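Local coordinates for protein glutathione S-transferase (Sulfitobacter, PDB 4GF0) that binds glutathione and, as a member of the glutathione S-transferase family, probably transfers it to electrophilic substrates, at residues R96-Y101 with S146-G151; A103-V108 with A138-F143; V169-D174 with T188-M193. One frame throughout, in Å; residues are numbered along the deposited sequence.

Interaction 1 (R96-Y101 with S146-G151); sequences RSAMYY and SDILRG
I148 and Y101 meet because of their first torsions. In I148, CG1 lies anti to the carbonyl carbon (chi1 -68°), and the chain beyond it is extended, so CD1 is carried out to the ring of Y101. The same torsion sets the branch methyl CG2 anti to the backbone N, where it faces A98. The Y101 ring also swings anti to its own backbone N (chi1 177°), toward helix 123-148. CD1 of I148 then lies 3.5 Å from CD2 of Y101. It comes at the ring obliquely, and CG and CE2 are its next neighbours. CG2 of I148 rests 3.7 Å from CB of A98. One isoleucine thus spans one turn of helix 89-111, a branch to each residue. The backbones are closest at A98 and I148, with CA atoms 6.2 Å apart. V154 packs on both A98 and I148, and F143 packs on both Y101 and I148. Another side of helix 89-111 faces the second subunit, where Y100 stacks on Y100 of that subunit. No hydrogen bond crosses between 96-101 and 146-151. Between these two segments the hold is van der Waals contact of apolar groups, without direction-giving polar bonds.

Interaction 2 (A103-V108 with A138-F143); sequences ASTMHV and AACADF. With GSH (glutathione), chain D.
M106 reaches from helix 89-111 to C140 on helix 123-148. Its CG is anti to the backbone N (chi1 -165°), and the chain stays extended to the methyl, so each atom in turn passes C140. CB is 4.0 Å from SG of C140. CG makes the closest approach, 3.6 Å from CB of C140. SD follows at 3.7 Å from the same C140 CB. The methyl CE is still 4.0 Å from C140 CB and also comes within 4.1 Å of the backbone N of A141. The thioether therefore runs alongside C140, with the cysteine CB set against its middle.

SG of C140 points back beside the M106 backbone, 3.8 Å from M106 CA. The methyl CG2 of T105 touches this sulfur from the preceding residue. V169, L173, M137, V144 and Y101 also pack on M106, which is buried. With M106 cut back to an alanine, C140 CB would probably lose its CG, SD and CE neighbours, and a gap would open between the helices, also toward V169 and L173.

The helix axes come within 9.8 Å and run at 132°, closer to antiparallel than to parallel. H107, the next residue, is directed away from helix 123-148, and its ring reaches the glutathione. Its NE2 is 3.4 Å from SG2 of glutathione, and the sulfur sits at the ring edge, near the ring plane. One turn of helix 89-111 thus serves the core with M106 and the ligand with H107. Two long helices packed together, the first of which also faces the glutathione site, are typical of the all-helical C-terminal domain of glutathione S-transferases.

Interaction 3 (V169-D174 with T188-M193); sequences VCNWLD and TFMQQM
This contact belongs to the helical C-terminal domain of the glutathione S-transferase fold. It joins the last part of helix 162-170 and the type I beta turn from C170 to L173, which begins on that helix, to helix 184-194. M190 packs against the start of that turn. The sulfur SD of M190 lies 3.7 Å from CB of C170. Its methyl CE goes further, to 3.8 Å from the backbone N of N171 and 3.9 Å from OD1 of the same residue. M190 bends at both chi2 (-62°) and chi3 (-79°). This curls the thioether so that sulfur and methyl meet neighbouring residues of the turn. The side chains of N171 and M190 cross at about a right angle, with the methyl next to the amide oxygen. F167, one turn earlier on helix 162-170, also packs on M190.

W172 lies in the same turn but does not touch 188-193. It donates from NE1 to the carbonyl oxygen of G11, stacks on H110 and touches glutathione. The turn thus has the ligand site near one part and helix 184-194 at another. Between 169-174 and 188-193 there is no hydrogen bond or salt bridge. The contact rests on one bent thioether, set between the buried C170 and the exposed N171. The chemistry is van der Waals packing at the edge of the core, and its hold depends on the shape of the thioether rather than on polar bonds.

Interactions 1 and 2 are successive contacts of the same two helices, 89-111 and 123-148, with centres about 10 Å apart. Y101 ties them together: its O is 3.2 Å from N of M106, a probable hydrogen bond, and its OH packs 3.4 Å from CA of C140. Interaction 3 adds the next helices in the chain. It meets interaction 2 where CG of M106 lies 3.5 Å from CG1 of V169, and interaction 1 where CD1 of L149 lies 3.7 Å from CB of F189. At the glutathione pocket, NE2 of H107 is 3.4 Å from CH2 of W172, and both rings touch glutathione.

Interaction 1 (R96-Y101 with S146-G151)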
# COMPACT_ATOMS: atom_id res chain seq x y z
N ARG A 96 3.90 2.97 -9.52
CA ARG A 96 2.97 2.54 -8.47
C ARG A 96 3.12 1.07 -8.12
O ARG A 96 2.86 0.67 -6.98
CB ARG A 96 1.52 2.89 -8.81
CG ARG A 96 1.25 4.39 -8.70
CD ARG A 96 -0.23 4.72 -8.69
NE ARG A 96 -0.38 6.17 -8.76
CZ ARG A 96 -0.57 6.85 -9.89
NH1 ARG A 96 -0.67 6.20 -11.05
NH2 ARG A 96 -0.65 8.17 -9.86
N SER A 97 3.56 0.26 -9.08
CA SER A 97 3.80 -1.15 -8.80
C SER A 97 4.90 -1.25 -7.76
O SER A 97 4.81 -2.04 -6.82
CB SER A 97 4.24 -1.89 -10.06
OG SER A 97 4.60 -3.23 -9.74
N ALA A 98 5.94 -0.43 -7.92
CA ALA A 98 7.03 -0.42 -6.96
C ALA A 98 6.51 -0.00 -5.59
O ALA A 98 6.86 -0.60 -4.58
CB ALA A 98 8.14 0.52 -7.42
N MET A 99 5.66 1.02 -5.58
CA MET A 99 5.12 1.53 -4.31
C MET A 99 4.25 0.50 -3.60
O MET A 99 4.39 0.29 -2.40
CB MET A 99 4.37 2.85 -4.53
CG MET A 99 5.28 3.95 -5.08
SD MET A 99 4.35 5.30 -5.85
CE MET A 99 3.51 5.99 -4.43
N TYR A 100 3.35 -0.15 -4.33
CA TYR A 100 2.51 -1.16 -3.69
C TYR A 100 3.31 -2.38 -3.26
O TYR A 100 2.98 -3.00 -2.26
CB TYR A 100 1.35 -1.57 -4.59
CG TYR A 100 0.16 -0.63 -4.49
CD1 TYR A 100 -0.81 -0.82 -3.52
CD2 TYR A 100 0.03 0.44 -5.36
CE1 TYR A 100 -1.90 0.04 -3.42
CE2 TYR A 100 -1.05 1.31 -5.26
CZ TYR A 100 -2.01 1.10 -4.29
OH TYR A 100 -3.08 1.94 -4.21
N TYR A 101 4.35 -2.73 -4.02
CA TYR A 101 5.24 -3.82 -3.60
C TYR A 101 5.88 -3.49 -2.25
O TYR A 101 5.96 -4.34 -1.36
CB TYR A 101 6.34 -4.09 -4.64
CG TYR A 101 7.30 -5.16 -4.18
CD1 TYR A 101 6.97 -6.50 -4.29
CD2 TYR A 101 8.52 -4.83 -3.62
CE1 TYR A 101 7.83 -7.48 -3.87
CE2 TYR A 101 9.40 -5.82 -3.19
CZ TYR A 101 9.04 -7.14 -3.32
OH TYR A 101 9.90 -8.13 -2.90
N SER A 146 16.34 -6.91 -9.39
CA SER A 146 16.11 -7.57 -10.67
C SER A 146 14.87 -7.04 -11.40
O SER A 146 14.80 -7.10 -12.63
CB SER A 146 15.97 -9.07 -10.47
OG SER A 146 14.76 -9.36 -9.79
N ASP A 147 13.89 -6.53 -10.66
CA ASP A 147 12.57 -6.29 -11.24
C ASP A 147 11.93 -4.93 -10.96
O ASP A 147 10.87 -4.62 -11.50
CB ASP A 147 11.61 -7.40 -10.83
CG ASP A 147 11.83 -8.67 -11.62
OD1 ASP A 147 10.98 -8.98 -12.48
OD2 ASP A 147 12.84 -9.35 -11.38
N ILE A 148 12.56 -4.13 -10.11
CA ILE A 148 11.99 -2.82 -9.81
C ILE A 148 12.91 -1.69 -10.25
O ILE A 148 12.48 -0.77 -10.95
CB ILE A 148 11.68 -2.66 -8.31
CG1 ILE A 148 10.52 -3.58 -7.93
CG2 ILE A 148 11.36 -1.20 -7.98
CD1 ILE A 148 10.07 -3.43 -6.49
N LEU A 149 14.18 -1.77 -9.85
CA LEU A 149 15.11 -0.68 -10.10
C LEU A 149 15.69 -0.73 -11.51
O LEU A 149 16.56 -1.56 -11.81
CB LEU A 149 16.27 -0.75 -9.10
CG LEU A 149 16.38 0.25 -7.96
CD1 LEU A 149 17.70 0.01 -7.25
CD2 LEU A 149 16.28 1.70 -8.46
N ARG A 150 15.21 0.14 -12.39
CA ARG A 150 15.77 0.22 -13.73
C ARG A 150 17.17 0.84 -13.70
O ARG A 150 18.08 0.38 -14.39
CB ARG A 150 14.85 0.99 -14.67
CG ARG A 150 15.31 0.97 -16.11
CD ARG A 150 14.23 1.44 -17.08
NE ARG A 150 14.82 2.04 -18.28
CZ ARG A 150 15.37 1.34 -19.27
NH1 ARG A 150 15.41 0.02 -19.21
NH2 ARG A 150 15.89 1.97 -20.31
N GLY A 151 17.35 1.87 -12.88
CA GLY A 151 18.66 2.48 -12.67
C GLY A 151 18.86 3.73 -13.50
O GLY A 151 18.57 3.73 -14.69

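Interaction 2 (A103-V108 with A138-F143)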
# COMPACT_ATOMS: atom_id res chain seq x y z
N ALA A 103 4.72 -1.37 -0.01
CA ALA A 103 3.65 -1.32 0.99
C ALA A 103 3.16 -2.69 1.45
O ALA A 103 2.85 -2.88 2.63
CB ALA A 103 2.47 -0.49 0.48
N SER A 104 3.09 -3.64 0.52
CA SER A 104 2.44 -4.94 0.78
C SER A 104 3.41 -6.06 1.09
O SER A 104 3.02 -7.08 1.69
CB SER A 104 1.59 -5.34 -0.44
OG SER A 104 2.42 -5.57 -1.58
N THR A 105 4.66 -5.90 0.68
CA THR A 105 5.62 -7.00 0.76
C THR A 105 6.88 -6.63 1.53
O THR A 105 7.22 -7.27 2.53
CB THR A 105 5.99 -7.54 -0.63
OG1 THR A 105 4.79 -7.83 -1.37
CG2 THR A 105 6.81 -8.82 -0.52
N MET A 106 7.60 -5.61 1.06
CA MET A 106 8.91 -5.35 1.65
C MET A 106 8.81 -4.69 3.03
O MET A 106 9.51 -5.11 3.96
CB MET A 106 9.79 -4.53 0.70
CG MET A 106 11.27 -4.54 1.09
SD MET A 106 12.29 -3.99 -0.30
CE MET A 106 13.95 -4.11 0.36
N HIS A 107 7.95 -3.68 3.17
CA HIS A 107 7.76 -3.08 4.49
C HIS A 107 7.17 -4.13 5.41
O HIS A 107 7.54 -4.22 6.58
CB HIS A 107 6.84 -1.85 4.41
CG HIS A 107 6.80 -1.03 5.67
ND1 HIS A 107 6.20 0.20 5.73
CD2 HIS A 107 7.29 -1.28 6.91
CE1 HIS A 107 6.32 0.69 6.96
NE2 HIS A 107 6.97 -0.19 7.70
N VAL A 108 6.26 -4.93 4.88
CA VAL A 108 5.62 -5.98 5.67
C VAL A 108 6.63 -7.00 6.20
O VAL A 108 6.55 -7.40 7.36
CB VAL A 108 4.48 -6.67 4.89
CG1 VAL A 108 4.02 -7.95 5.60
CG2 VAL A 108 3.31 -5.70 4.69
N ALA A 138 16.31 -9.98 2.26
CA ALA A 138 17.26 -10.25 1.19
C ALA A 138 16.50 -10.65 -0.07
O ALA A 138 16.85 -10.24 -1.19
CB ALA A 138 18.23 -11.34 1.59
N ALA A 139 15.44 -11.44 0.11
CA ALA A 139 14.63 -11.88 -1.03
C ALA A 139 13.93 -10.68 -1.65
O ALA A 139 13.81 -10.58 -2.87
CB ALA A 139 13.62 -12.96 -0.60
N CYS A 140 13.48 -9.75 -0.80
CA CYS A 140 12.87 -8.53 -1.31
C CYS A 140 13.91 -7.70 -2.06
O CYS A 140 13.62 -7.16 -3.14
CB CYS A 140 12.26 -7.72 -0.17
SG CYS A 140 10.71 -8.44 0.45
N ALA A 141 15.10 -7.59 -1.50
CA ALA A 141 16.16 -6.83 -2.15
C ALA A 141 16.53 -7.44 -3.51
O ALA A 141 16.79 -6.72 -4.48
CB ALA A 141 17.38 -6.72 -1.27
N ASP A 142 16.51 -8.77 -3.57
CA ASP A 142 16.74 -9.50 -4.83
C ASP A 142 15.76 -9.06 -5.90
O ASP A 142 16.13 -8.78 -7.05
CB ASP A 142 16.59 -11.01 -4.62
CG ASP A 142 17.76 -11.64 -3.90
OD1 ASP A 142 18.79 -10.96 -3.70
OD2 ASP A 142 17.65 -12.83 -3.55
N PHE A 143 14.48 -9.01 -5.52
CA PHE A 143 13.43 -8.57 -6.43
C PHE A 143 13.54 -7.10 -6.82
O PHE A 143 13.29 -6.74 -7.98
CB PHE A 143 12.06 -8.83 -5.82
CG PHE A 143 10.93 -8.52 -6.76
CD1 PHE A 143 10.56 -9.44 -7.73
CD2 PHE A 143 10.24 -7.33 -6.67
CE1 PHE A 143 9.51 -9.17 -8.60
CE2 PHE A 143 9.21 -7.04 -7.54
CZ PHE A 143 8.84 -7.97 -8.51
N1 GSH D . 0.88 0.86 5.71
CA1 GSH D . 1.39 1.96 6.50
C1 GSH D . 1.97 3.00 5.60
O11 GSH D . 1.88 4.22 5.89
O12 GSH D . 2.58 2.66 4.55
CB1 GSH D . 2.49 1.47 7.42
CG1 GSH D . 2.65 2.52 8.53
CD1 GSH D . 3.55 1.95 9.63
OE1 GSH D . 3.42 0.79 10.02
N2 GSH D . 4.59 2.81 10.20
CA2 GSH D . 5.44 2.30 11.24
C2 GSH D . 4.78 2.61 12.56
O2 GSH D . 4.07 3.59 12.68
CB2 GSH D . 6.79 2.94 11.20
SG2 GSH D . 7.65 2.45 9.71
N3 GSH D . 4.96 1.73 13.71
CA3 GSH D . 4.30 2.08 14.96
C3 GSH D . 3.76 0.86 15.66
O31 GSH D . 3.59 -0.22 15.03
O32 GSH D . 3.44 0.93 16.89

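Interaction 3 (V169-D174 with T188-M193)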
# COMPACT_ATOMS: atom_id res chain seq x y z
N VAL A 169 12.95 2.44 2.61
CA VAL A 169 12.91 1.00 2.85
C VAL A 169 14.30 0.37 2.75
O VAL A 169 14.70 -0.42 3.61
CB VAL A 169 11.93 0.28 1.91
CG1 VAL A 169 11.98 -1.24 2.14
CG2 VAL A 169 10.50 0.81 2.12
N CYS A 170 15.06 0.74 1.72
CA CYS A 170 16.40 0.14 1.56
C CYS A 170 17.35 0.59 2.67
O CYS A 170 18.34 -0.07 2.98
CB CYS A 170 16.98 0.47 0.19
SG CYS A 170 16.17 -0.43 -1.13
N ASN A 171 17.02 1.72 3.29
CA ASN A 171 17.81 2.22 4.40
C ASN A 171 17.71 1.29 5.63
O ASN A 171 18.52 1.38 6.54
CB ASN A 171 17.37 3.64 4.76
CG ASN A 171 18.45 4.42 5.44
OD1 ASN A 171 19.54 4.60 4.90
ND2 ASN A 171 18.16 4.88 6.65
N TRP A 172 16.71 0.41 5.63
CA TRP A 172 16.53 -0.58 6.70
C TRP A 172 17.38 -1.83 6.49
O TRP A 172 17.54 -2.63 7.41
CB TRP A 172 15.07 -1.04 6.78
CG TRP A 172 14.10 -0.01 7.26
CD1 TRP A 172 14.35 1.01 8.12
CD2 TRP A 172 12.72 0.08 6.90
NE1 TRP A 172 13.19 1.74 8.32
CE2 TRP A 172 12.18 1.19 7.59
CE3 TRP A 172 11.88 -0.68 6.08
CZ2 TRP A 172 10.84 1.57 7.46
CZ3 TRP A 172 10.55 -0.30 5.95
CH2 TRP A 172 10.04 0.81 6.64
N LEU A 173 17.90 -2.02 5.28
CA LEU A 173 18.51 -3.32 4.92
C LEU A 173 19.70 -3.71 5.78
O LEU A 173 19.76 -4.85 6.28
CB LEU A 173 18.87 -3.38 3.44
CG LEU A 173 17.69 -3.50 2.46
CD1 LEU A 173 18.15 -3.24 1.03
CD2 LEU A 173 17.05 -4.88 2.56
N ASP A 174 20.66 -2.80 5.96
CA ASP A 174 21.85 -3.10 6.76
C ASP A 174 21.44 -3.50 8.18
O ASP A 174 21.92 -4.51 8.71
CB ASP A 174 22.80 -1.91 6.81
CG ASP A 174 23.66 -1.80 5.56
OD1 ASP A 174 23.68 -2.75 4.75
OD2 ASP A 174 24.34 -0.76 5.40
N THR A 188 24.02 2.03 -6.21
CA THR A 188 24.07 3.25 -7.01
C THR A 188 22.87 4.13 -6.69
O THR A 188 23.00 5.35 -6.58
CB THR A 188 24.11 2.95 -8.51
OG1 THR A 188 25.33 2.25 -8.81
CG2 THR A 188 24.06 4.24 -9.31
N PHE A 189 21.71 3.51 -6.54
CA PHE A 189 20.47 4.22 -6.20
C PHE A 189 20.61 4.98 -4.88
O PHE A 189 20.25 6.15 -4.78
CB PHE A 189 19.30 3.22 -6.16
CG PHE A 189 18.06 3.77 -5.51
CD1 PHE A 189 17.24 4.67 -6.19
CD2 PHE A 189 17.70 3.38 -4.23
CE1 PHE A 189 16.08 5.20 -5.59
CE2 PHE A 189 16.53 3.90 -3.63
CZ PHE A 189 15.73 4.80 -4.31
N MET A 190 21.13 4.31 -3.86
CA MET A 190 21.29 4.94 -2.55
C MET A 190 22.28 6.09 -2.64
O MET A 190 22.11 7.09 -1.97
CB MET A 190 21.76 3.92 -1.50
CG MET A 190 20.79 2.77 -1.26
SD MET A 190 19.19 3.31 -0.64
CE MET A 190 19.56 3.57 1.10
N GLN A 191 23.32 5.94 -3.45
CA GLN A 191 24.28 7.04 -3.61
C GLN A 191 23.68 8.26 -4.29
O GLN A 191 24.01 9.40 -3.93
CB GLN A 191 25.50 6.57 -4.37
CG GLN A 191 26.32 5.57 -3.58
CD GLN A 191 27.32 4.87 -4.44
OE1 GLN A 191 27.29 4.98 -5.67
NE2 GLN A 191 28.23 4.13 -3.81
N GLN A 192 22.82 8.04 -5.28
CA GLN A 192 22.16 9.16 -5.94
C GLN A 192 21.20 9.84 -4.98
O GLN A 192 21.14 11.06 -4.91
CB GLN A 192 21.40 8.70 -7.20
CG GLN A 192 22.30 8.15 -8.30
CD GLN A 192 23.30 9.19 -8.80
OE1 GLN A 192 22.99 10.38 -8.87
NE2 GLN A 192 24.49 8.73 -9.15
N MET A 193 20.44 9.04 -4.24
CA MET A 193 19.45 9.57 -3.30
C MET A 193 20.12 10.40 -2.20
O MET A 193 19.66 11.50 -1.88
CB MET A 193 18.63 8.43 -2.69
CG MET A 193 17.66 7.76 -3.67
SD MET A 193 16.41 8.90 -4.31
CE MET A 193 15.43 9.24 -2.84